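Local coordinates for protein (R)-specific secondary-alkylsulfatase (Pseudomonas sp., PDB 4AXH) that hydrolyses secondary alkyl sulfates enantioselectively with strict inversion of configuration, using zinc ions to turn (R)-sulfate esters into (S)-alcohols, at residues 51-59 with 408-416; 395-403 with 419-427. All coordinates share one frame; numbering follows the deposited sequence. Where two conformers were deposited one is given.

Contact 1: 51-59 with 408-416; sequences NLPFADREE and DRKWYLRSY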
loop_
_atom_site.group_PDB
_atom_site.type_symbol
_atom_site.label_atom_id
_atom_site.label_comp_id
_atom_site.label_asym_id
_atom_site.label_seq_id
_atom_site.Cartn_x
_atom_site.Cartn_y
_atom_site.Cartn_z
ATOM N N ASN A 51 23.203 -25.084 -13.223
ATOM C CA ASN A 51 22.784 -24.220 -12.099
ATOM C C ASN A 51 21.232 -24.131 -11.771
ATOM O O ASN A 51 20.836 -23.472 -10.811
ATOM C CB ASN A 51 23.576 -22.868 -11.999
ATOM C CG ASN A 51 23.411 -21.884 -13.128
ATOM O OD1 ASN A 51 24.332 -21.639 -13.926
ATOM N ND2 ASN A 51 22.227 -21.302 -13.226
ATOM N N LEU A 52 20.398 -24.870 -12.499
ATOM C CA LEU A 52 18.947 -25.012 -12.267
ATOM C C LEU A 52 18.560 -26.519 -12.436
ATOM O O LEU A 52 19.228 -27.185 -13.224
ATOM C CB LEU A 52 18.120 -24.081 -13.164
ATOM C CG LEU A 52 17.150 -23.143 -12.411
ATOM C CD1 LEU A 52 17.872 -22.017 -11.705
ATOM C CD2 LEU A 52 16.167 -22.537 -13.322
ATOM N N PRO A 53 17.577 -27.098 -11.694
ATOM C CA PRO A 53 17.338 -28.558 -11.775
ATOM C C PRO A 53 17.347 -29.283 -13.122
ATOM O O PRO A 53 18.348 -29.971 -13.408
ATOM C CB PRO A 53 16.095 -28.788 -10.930
ATOM C CG PRO A 53 16.128 -27.689 -9.951
ATOM C CD PRO A 53 16.701 -26.482 -10.677
ATOM N N PHE A 54 16.275 -29.182 -13.925
ATOM C CA PHE A 54 16.110 -29.816 -15.252
ATOM C C PHE A 54 16.166 -31.335 -15.229
ATOM O O PHE A 54 15.450 -31.967 -15.985
ATOM C CB PHE A 54 17.027 -29.216 -16.322
ATOM C CG PHE A 54 16.802 -27.754 -16.608
ATOM C CD1 PHE A 54 15.684 -27.330 -17.333
ATOM C CD2 PHE A 54 17.713 -26.805 -16.181
ATOM C CE1 PHE A 54 15.483 -25.968 -17.597
ATOM C CE2 PHE A 54 17.497 -25.453 -16.412
ATOM C CZ PHE A 54 16.391 -25.034 -17.117
ATOM N N ALA A 55 16.993 -31.915 -14.349
ATOM C CA ALA A 55 17.132 -33.347 -14.130
ATOM C C ALA A 55 16.024 -33.830 -13.171
ATOM O O ALA A 55 15.818 -35.045 -13.019
ATOM C CB ALA A 55 18.514 -33.671 -13.585
ATOM N N ASP A 56 15.304 -32.869 -12.537
ATOM C CA ASP A 56 14.146 -33.171 -11.699
ATOM C C ASP A 56 12.900 -32.991 -12.583
ATOM O O ASP A 56 12.633 -31.896 -13.093
ATOM C CB ASP A 56 14.095 -32.309 -10.418
ATOM C CG ASP A 56 12.888 -32.590 -9.552
ATOM O OD1 ASP A 56 12.708 -33.766 -9.153
ATOM O OD2 ASP A 56 12.084 -31.638 -9.313
ATOM N N ARG A 57 12.205 -34.102 -12.835
ATOM C CA ARG A 57 11.021 -34.125 -13.691
ATOM C C ARG A 57 9.766 -34.418 -12.879
ATOM O O ARG A 57 8.721 -34.672 -13.444
ATOM C CB ARG A 57 11.197 -35.127 -14.844
ATOM C CG ARG A 57 12.302 -34.766 -15.822
ATOM C CD ARG A 57 12.243 -35.675 -17.027
ATOM N NE ARG A 57 11.032 -35.412 -17.798
ATOM C CZ ARG A 57 10.935 -34.532 -18.792
ATOM N NH1 ARG A 57 12.002 -33.859 -19.202
ATOM N NH2 ARG A 57 9.780 -34.355 -19.414
ATOM N N GLU A 58 9.865 -34.325 -11.538
ATOM C CA GLU A 58 8.765 -34.534 -10.585
ATOM C C GLU A 58 7.494 -33.775 -11.004
ATOM O O GLU A 58 6.412 -34.343 -10.918
ATOM C CB GLU A 58 9.194 -34.100 -9.186
ATOM C CG GLU A 58 9.757 -35.219 -8.329
ATOM C CD GLU A 58 9.636 -34.987 -6.831
ATOM O OE1 GLU A 58 8.515 -34.671 -6.362
ATOM O OE2 GLU A 58 10.654 -35.152 -6.120
ATOM N N GLU A 59 7.632 -32.518 -11.485
ATOM C CA GLU A 59 6.501 -31.713 -11.907
ATOM C C GLU A 59 5.831 -32.271 -13.164
ATOM O O GLU A 59 4.605 -32.284 -13.218
ATOM C CB GLU A 59 6.853 -30.219 -12.015
ATOM C CG GLU A 59 7.260 -29.589 -10.694
ATOM C CD GLU A 59 7.008 -28.096 -10.568
ATOM O OE1 GLU A 59 7.320 -27.347 -11.521
ATOM O OE2 GLU A 59 6.539 -27.666 -9.489
ATOM N N ASP A 408 15.944 -21.680 -3.366
ATOM C CA ASP A 408 16.470 -21.373 -4.700
ATOM C C ASP A 408 16.505 -22.596 -5.626
ATOM O O ASP A 408 16.497 -22.446 -6.862
ATOM C CB ASP A 408 17.848 -20.700 -4.606
ATOM C CG ASP A 408 18.508 -20.333 -5.935
ATOM O OD1 ASP A 408 17.856 -19.636 -6.766
ATOM O OD2 ASP A 408 19.676 -20.726 -6.143
ATOM N N ARG A 409 16.489 -23.819 -5.046
ATOM C CA ARG A 409 16.491 -25.046 -5.862
ATOM C C ARG A 409 15.097 -25.635 -6.183
ATOM O O ARG A 409 15.030 -26.591 -6.917
ATOM C CB ARG A 409 17.506 -26.084 -5.356
ATOM C CG ARG A 409 17.236 -26.592 -3.969
ATOM C CD ARG A 409 18.134 -27.751 -3.624
ATOM N NE ARG A 409 17.641 -28.535 -2.485
ATOM C CZ ARG A 409 16.631 -29.405 -2.548
ATOM N NH1 ARG A 409 15.949 -29.561 -3.676
ATOM N NH2 ARG A 409 16.275 -30.098 -1.477
ATOM N N LYS A 410 13.996 -25.042 -5.672
ATOM C CA LYS A 410 12.626 -25.506 -5.936
ATOM C C LYS A 410 11.992 -24.854 -7.181
ATOM O O LYS A 410 11.972 -23.621 -7.300
ATOM C CB LYS A 410 11.717 -25.298 -4.708
ATOM C CG LYS A 410 12.284 -25.828 -3.384
ATOM C CD LYS A 410 12.741 -27.312 -3.432
ATOM C CE LYS A 410 13.417 -27.735 -2.161
ATOM N NZ LYS A 410 12.447 -28.100 -1.107
ATOM N N TRP A 411 11.481 -25.690 -8.114
ATOM C CA TRP A 411 10.849 -25.243 -9.357
ATOM C C TRP A 411 9.578 -24.419 -9.057
ATOM O O TRP A 411 9.297 -23.425 -9.709
ATOM C CB TRP A 411 10.466 -26.460 -10.244
ATOM C CG TRP A 411 11.551 -27.062 -11.098
ATOM C CD1 TRP A 411 11.974 -28.368 -11.097
ATOM C CD2 TRP A 411 12.282 -26.405 -12.145
ATOM N NE1 TRP A 411 12.943 -28.550 -12.059
ATOM C CE2 TRP A 411 13.179 -27.353 -12.687
ATOM C CE3 TRP A 411 12.299 -25.087 -12.645
ATOM C CZ2 TRP A 411 14.051 -27.040 -13.722
ATOM C CZ3 TRP A 411 13.179 -24.773 -13.661
ATOM C CH2 TRP A 411 14.042 -25.747 -14.192
ATOM N N TYR A 412 8.814 -24.847 -8.066
ATOM C CA TYR A 412 7.556 -24.255 -7.660
ATOM C C TYR A 412 7.653 -22.938 -6.865
ATOM O O TYR A 412 6.627 -22.386 -6.440
ATOM C CB TYR A 412 6.740 -25.313 -6.904
ATOM C CG TYR A 412 7.412 -25.936 -5.691
ATOM C CD1 TYR A 412 7.317 -25.346 -4.439
ATOM C CD2 TYR A 412 8.053 -27.154 -5.783
ATOM C CE1 TYR A 412 7.876 -25.940 -3.317
ATOM C CE2 TYR A 412 8.607 -27.765 -4.667
ATOM C CZ TYR A 412 8.511 -27.159 -3.436
ATOM O OH TYR A 412 9.084 -27.779 -2.357
ATOM N N LEU A 413 8.875 -22.430 -6.660
ATOM C CA LEU A 413 9.155 -21.189 -5.930
ATOM C C LEU A 413 9.783 -20.137 -6.826
ATOM O O LEU A 413 10.014 -19.023 -6.365
ATOM C CB LEU A 413 10.086 -21.515 -4.753
ATOM C CG LEU A 413 9.507 -21.643 -3.339
ATOM C CD1 LEU A 413 8.048 -22.158 -3.303
ATOM C CD2 LEU A 413 10.381 -22.469 -2.529
ATOM N N ARG A 414 10.029 -20.465 -8.116
ATOM C CA ARG A 414 10.616 -19.557 -9.109
ATOM C C ARG A 414 9.704 -18.371 -9.422
ATOM O O ARG A 414 8.463 -18.437 -9.287
ATOM C CB ARG A 414 10.977 -20.298 -10.425
ATOM C CG ARG A 414 11.817 -21.600 -10.320
ATOM C CD ARG A 414 13.183 -21.405 -9.707
ATOM N NE ARG A 414 13.934 -20.401 -10.456
ATOM C CZ ARG A 414 15.041 -19.814 -10.036
ATOM N NH1 ARG A 414 15.539 -20.095 -8.834
ATOM N NH2 ARG A 414 15.650 -18.919 -10.801
ATOM N N SER A 415 10.331 -17.287 -9.907
ATOM C CA SER A 415 9.674 -16.030 -10.276
ATOM C C SER A 415 8.986 -16.060 -11.661
ATOM O O SER A 415 9.361 -15.315 -12.553
ATOM C CB SER A 415 10.668 -14.890 -10.162
ATOM O OG SER A 415 11.105 -14.823 -8.817
ATOM N N TYR A 416 7.980 -16.910 -11.825
ATOM C CA TYR A 416 7.264 -17.052 -13.098
ATOM C C TYR A 416 6.060 -16.139 -13.225
ATOM O O TYR A 416 5.676 -15.826 -14.338
ATOM C CB TYR A 416 6.781 -18.491 -13.283
ATOM C CG TYR A 416 7.859 -19.559 -13.334
ATOM C CD1 TYR A 416 8.895 -19.489 -14.257
ATOM C CD2 TYR A 416 7.771 -20.702 -12.544
ATOM C CE1 TYR A 416 9.862 -20.494 -14.341
ATOM C CE2 TYR A 416 8.714 -21.731 -12.645
ATOM C CZ TYR A 416 9.756 -21.625 -13.551
ATOM O OH TYR A 416 10.690 -22.630 -13.655
HETATM O O HOH W 1 19.981 -20.629 -8.985
#
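Trp411 inserts its indole into the bend of 51-59, where Leu52, Pro53, Phe54 and Asp56 surround it and Glu59 meets its CB, yet no direct hydrogen bond joins the two segments. The six-membered ring turns its edge to Phe54: CH2 of Trp411 stands over the centre of the phenyl face, 3.7 Å from Phe54 CE1, in a T-shaped stack with planes at 76°. Pro53 lies over one face of the indole, its CG in CH-pi contact 4.2 Å from the centroid of the five-membered ring. Leu52 forks: CD2 meets Trp411 CZ3 at 3.7 Å, while CD1 rests on one face of the Arg414 guanidinium. That chain is folded at chi2 and chi3 (-61° and -56°), which brings NH1 back to Asp408 OD1 in a 3.1 Å salt bridge; the acceptor lies in the guanidinium plane, whereas the donor approaches from above the carboxylate. NH2 of Arg414 has a second acidic partner in Glu513. Asp56 sets OD2 at the indole edge, 3.7 Å from Trp411 CD1. Glu59, a buried residue, has OE1 3.5 Å from Trp411 CB and OE2 beside Tyr412 CB; Trp357 NE1 gives OE2 a weak hydrogen bond. Arg107 of helix 103-111 adds a cation-pi contact to Trp411, and the hydroxyl of Tyr412 hydrogen-bonds to Asp371. The arrangement is an edge-to-face aromatic pair with proline CH-pi packing, joining the chain that leads into helix 58-64 to the 3-10 turn 411-413 of the alkylsulfatase dimerisation region.

Contact 2: 395-403 with 419-427; sequences EIAAEVSKL and ALSTNLRAV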
loop_
_atom_site.group_PDB
_atom_site.type_symbol
_atom_site.label_atom_id
_atom_site.label_comp_id
_atom_site.label_asym_id
_atom_site.label_seq_id
_atom_site.Cartn_x
_atom_site.Cartn_y
_atom_site.Cartn_z
ATOM N N GLU A 395 17.665 -0.746 -4.000
ATOM C CA GLU A 395 18.883 -1.234 -3.343
ATOM C C GLU A 395 18.561 -2.647 -2.847
ATOM O O GLU A 395 19.351 -3.552 -3.104
ATOM C CB GLU A 395 19.245 -0.335 -2.147
ATOM C CG GLU A 395 20.615 0.303 -2.198
ATOM C CD GLU A 395 20.673 1.696 -1.584
ATOM O OE1 GLU A 395 20.262 1.850 -0.410
ATOM O OE2 GLU A 395 21.131 2.635 -2.280
ATOM N N ILE A 396 17.389 -2.848 -2.189
ATOM C CA ILE A 396 16.973 -4.165 -1.715
ATOM C C ILE A 396 16.714 -5.170 -2.858
ATOM O O ILE A 396 17.121 -6.337 -2.747
ATOM C CB ILE A 396 16.000 -4.228 -0.519
ATOM C CG1 ILE A 396 14.769 -5.019 -0.856
ATOM C CG2 ILE A 396 15.668 -2.866 0.149
ATOM C CD1 ILE A 396 13.694 -4.947 0.139
ATOM N N ALA A 397 16.125 -4.715 -3.990
ATOM C CA ALA A 397 15.914 -5.599 -5.139
ATOM C C ALA A 397 17.268 -6.107 -5.702
ATOM O O ALA A 397 17.378 -7.272 -6.080
ATOM C CB ALA A 397 15.126 -4.877 -6.206
ATOM N N ALA A 398 18.302 -5.262 -5.711
ATOM C CA ALA A 398 19.662 -5.620 -6.188
ATOM C C ALA A 398 20.433 -6.496 -5.180
ATOM O O ALA A 398 21.219 -7.359 -5.569
ATOM C CB ALA A 398 20.459 -4.370 -6.482
ATOM N N GLU A 399 20.215 -6.270 -3.888
ATOM C CA GLU A 399 20.898 -7.040 -2.859
ATOM C C GLU A 399 20.371 -8.442 -2.747
ATOM O O GLU A 399 21.168 -9.359 -2.626
ATOM C CB GLU A 399 20.878 -6.325 -1.495
ATOM C CG GLU A 399 21.912 -5.199 -1.399
ATOM C CD GLU A 399 23.378 -5.585 -1.236
ATOM O OE1 GLU A 399 23.723 -6.245 -0.226
ATOM O OE2 GLU A 399 24.187 -5.198 -2.111
ATOM N N VAL A 400 19.050 -8.635 -2.832
ATOM C CA VAL A 400 18.503 -9.965 -2.670
ATOM C C VAL A 400 18.815 -10.964 -3.802
ATOM O O VAL A 400 19.600 -11.881 -3.550
ATOM C CB VAL A 400 17.105 -10.004 -2.050
ATOM C CG1 VAL A 400 16.609 -11.433 -1.889
ATOM C CG2 VAL A 400 17.128 -9.302 -0.694
ATOM N N SER A 401 18.284 -10.811 -5.007
ATOM C CA SER A 401 18.622 -11.739 -6.120
ATOM C C SER A 401 18.170 -13.207 -6.048
ATOM O O SER A 401 17.769 -13.738 -7.092
ATOM C CB SER A 401 20.075 -11.621 -6.593
ATOM O OG SER A 401 21.018 -12.286 -5.765
ATOM N N LYS A 402 18.219 -13.869 -4.849
ATOM C CA LYS A 402 17.788 -15.266 -4.697
ATOM C C LYS A 402 17.022 -15.529 -3.401
ATOM O O LYS A 402 17.188 -14.826 -2.434
ATOM C CB LYS A 402 18.980 -16.226 -4.835
ATOM C CG LYS A 402 19.448 -16.437 -6.280
ATOM C CD LYS A 402 20.827 -17.069 -6.330
ATOM C CE LYS A 402 21.238 -17.466 -7.729
ATOM N NZ LYS A 402 22.668 -17.875 -7.776
ATOM N N LEU A 403 16.184 -16.538 -3.388
ATOM C CA LEU A 403 15.490 -16.969 -2.175
ATOM C C LEU A 403 16.555 -17.737 -1.318
ATOM O O LEU A 403 17.559 -18.261 -1.867
ATOM C CB LEU A 403 14.302 -17.893 -2.498
ATOM C CG LEU A 403 13.084 -17.248 -3.150
ATOM C CD1 LEU A 403 12.060 -18.234 -3.478
ATOM C CD2 LEU A 403 12.544 -16.076 -2.352
ATOM N N ALA A 419 7.350 -11.484 -9.110
ATOM C CA ALA A 419 8.779 -11.352 -9.269
ATOM C C ALA A 419 9.406 -11.023 -7.917
ATOM O O ALA A 419 8.803 -10.289 -7.124
ATOM C CB ALA A 419 9.092 -10.303 -10.293
ATOM N N LEU A 420 10.576 -11.629 -7.619
ATOM C CA LEU A 420 11.271 -11.417 -6.348
ATOM C C LEU A 420 11.671 -9.954 -6.190
ATOM O O LEU A 420 11.424 -9.363 -5.135
ATOM C CB LEU A 420 12.459 -12.396 -6.183
ATOM C CG LEU A 420 13.564 -12.070 -5.151
ATOM C CD1 LEU A 420 13.107 -12.279 -3.737
ATOM C CD2 LEU A 420 14.784 -12.905 -5.425
ATOM N N SER A 421 12.192 -9.348 -7.254
ATOM C CA SER A 421 12.559 -7.926 -7.267
ATOM C C SER A 421 11.320 -7.030 -7.001
ATOM O O SER A 421 11.337 -6.221 -6.071
ATOM C CB SER A 421 13.206 -7.579 -8.601
ATOM O OG SER A 421 12.325 -7.898 -9.669
ATOM N N THR A 422 10.226 -7.233 -7.789
ATOM C CA THR A 422 8.961 -6.498 -7.694
ATOM C C THR A 422 8.370 -6.595 -6.291
ATOM O O THR A 422 8.008 -5.559 -5.718
ATOM C CB THR A 422 7.995 -7.027 -8.755
ATOM O OG1 THR A 422 8.647 -7.007 -10.022
ATOM C CG2 THR A 422 6.658 -6.284 -8.780
ATOM N N ASN A 423 8.284 -7.840 -5.746
ATOM C CA ASN A 423 7.738 -8.138 -4.430
ATOM C C ASN A 423 8.531 -7.528 -3.311
ATOM O O ASN A 423 7.916 -7.051 -2.362
ATOM C CB ASN A 423 7.549 -9.632 -4.236
ATOM C CG ASN A 423 6.356 -10.184 -4.989
ATOM O OD1 ASN A 423 5.446 -9.444 -5.436
ATOM N ND2 ASN A 423 6.332 -11.510 -5.139
ATOM N N LEU A 424 9.875 -7.517 -3.407
ATOM C CA LEU A 424 10.716 -6.858 -2.383
ATOM C C LEU A 424 10.446 -5.342 -2.400
ATOM O O LEU A 424 10.246 -4.739 -1.346
ATOM C CB LEU A 424 12.224 -7.133 -2.584
ATOM C CG LEU A 424 12.705 -8.567 -2.376
ATOM C CD1 LEU A 424 14.047 -8.738 -2.957
ATOM C CD2 LEU A 424 12.709 -8.979 -0.900
ATOM N N ARG A 425 10.356 -4.759 -3.608
ATOM C CA ARG A 425 10.037 -3.344 -3.816
ATOM C C ARG A 425 8.645 -3.076 -3.246
ATOM O O ARG A 425 8.491 -2.117 -2.509
ATOM C CB ARG A 425 10.188 -2.954 -5.317
ATOM C CG ARG A 425 11.669 -2.953 -5.763
ATOM C CD ARG A 425 11.984 -2.368 -7.128
ATOM N NE ARG A 425 11.922 -3.369 -8.178
ATOM C CZ ARG A 425 12.917 -3.692 -8.993
ATOM N NH1 ARG A 425 14.070 -3.044 -8.936
ATOM N NH2 ARG A 425 12.756 -4.641 -9.893
ATOM N N ALA A 426 7.681 -4.001 -3.471
ATOM C CA ALA A 426 6.306 -3.945 -2.968
ATOM C C ALA A 426 6.223 -3.867 -1.448
ATOM O O ALA A 426 5.399 -3.098 -0.930
ATOM C CB ALA A 426 5.469 -5.132 -3.498
ATOM N N VAL A 427 7.037 -4.693 -0.728
ATOM C CA VAL A 427 7.080 -4.722 0.770
ATOM C C VAL A 427 7.564 -3.318 1.264
ATOM O O VAL A 427 7.009 -2.795 2.225
ATOM C CB VAL A 427 7.890 -5.920 1.391
ATOM C CG1 VAL A 427 7.839 -5.922 2.925
ATOM C CG2 VAL A 427 7.386 -7.264 0.866
#
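Leu424 and Leu420, one turn apart on helix 420-427, are the bumps that fit against the end of helix 395-400 and the chain leaving it. CD1 of Leu424 nestles against the branch point of Val400, 3.4 Å from CB and 3.9 Å from both CG1 and CG2. At the root of the same leucine, CB takes the CG1 of Ile396 at 3.7 Å; Ile396 thus meets the base of this side chain and Val400 its tip. Leu420 has CG anti to its N (chi1 161°), a setting that carries its two methyls out over the helix end: CD1 touches both Val400 CG1 and Leu403 CD2, while CD2 lies 3.5 Å from Ser401 C. There Ser401 leaves the helix with positive phi, and Val400 O receives Lys402 N and Ser401 OG from opposite faces of its plane. The CA atoms come nearest at Ala397 and Ser421, 4.6 Å apart, both small residues. The methyl of Ala397 also lies over one guanidinium face of Arg425, CB 3.5 Å from NH1, and NH2 of that arginine forms a salt bridge with Asp443 of the second subunit. The axes of 395-400 and 420-427 come within 8.6 Å, their N-to-C directions 138° apart. Helix 362-388 backs Ile396, Val400 and Leu403 through Ala383, Phe378 and Leu386, while Trp517 of helix 515-529 packs on Ser421 and Thr422.

In the fold
The segments alternate along the chain: 51-59, 395-403, 408-416, then 419-427. Contact 1 thus brings the distant N-terminal loop to the linker that joins the two helices of contact 2, and the centres lie about 19 Å apart. They touch directly where Asp408 packs on Lys402 and Leu413 O on Leu403, and Leu420 N gives a weak hydrogen bond to Ser415 OG. Both contacts touch helix 362-388; 395-403, 408-416 and 419-427 belong to the alkylsulfatase dimerisation region, and contact 2 alone reaches the second subunit. Tyr417, which binds sulfate, lies in the chain between 408-416 and 419-427, its side chain about 9 Å from that of Arg414 and about 11 Å from that of Leu420.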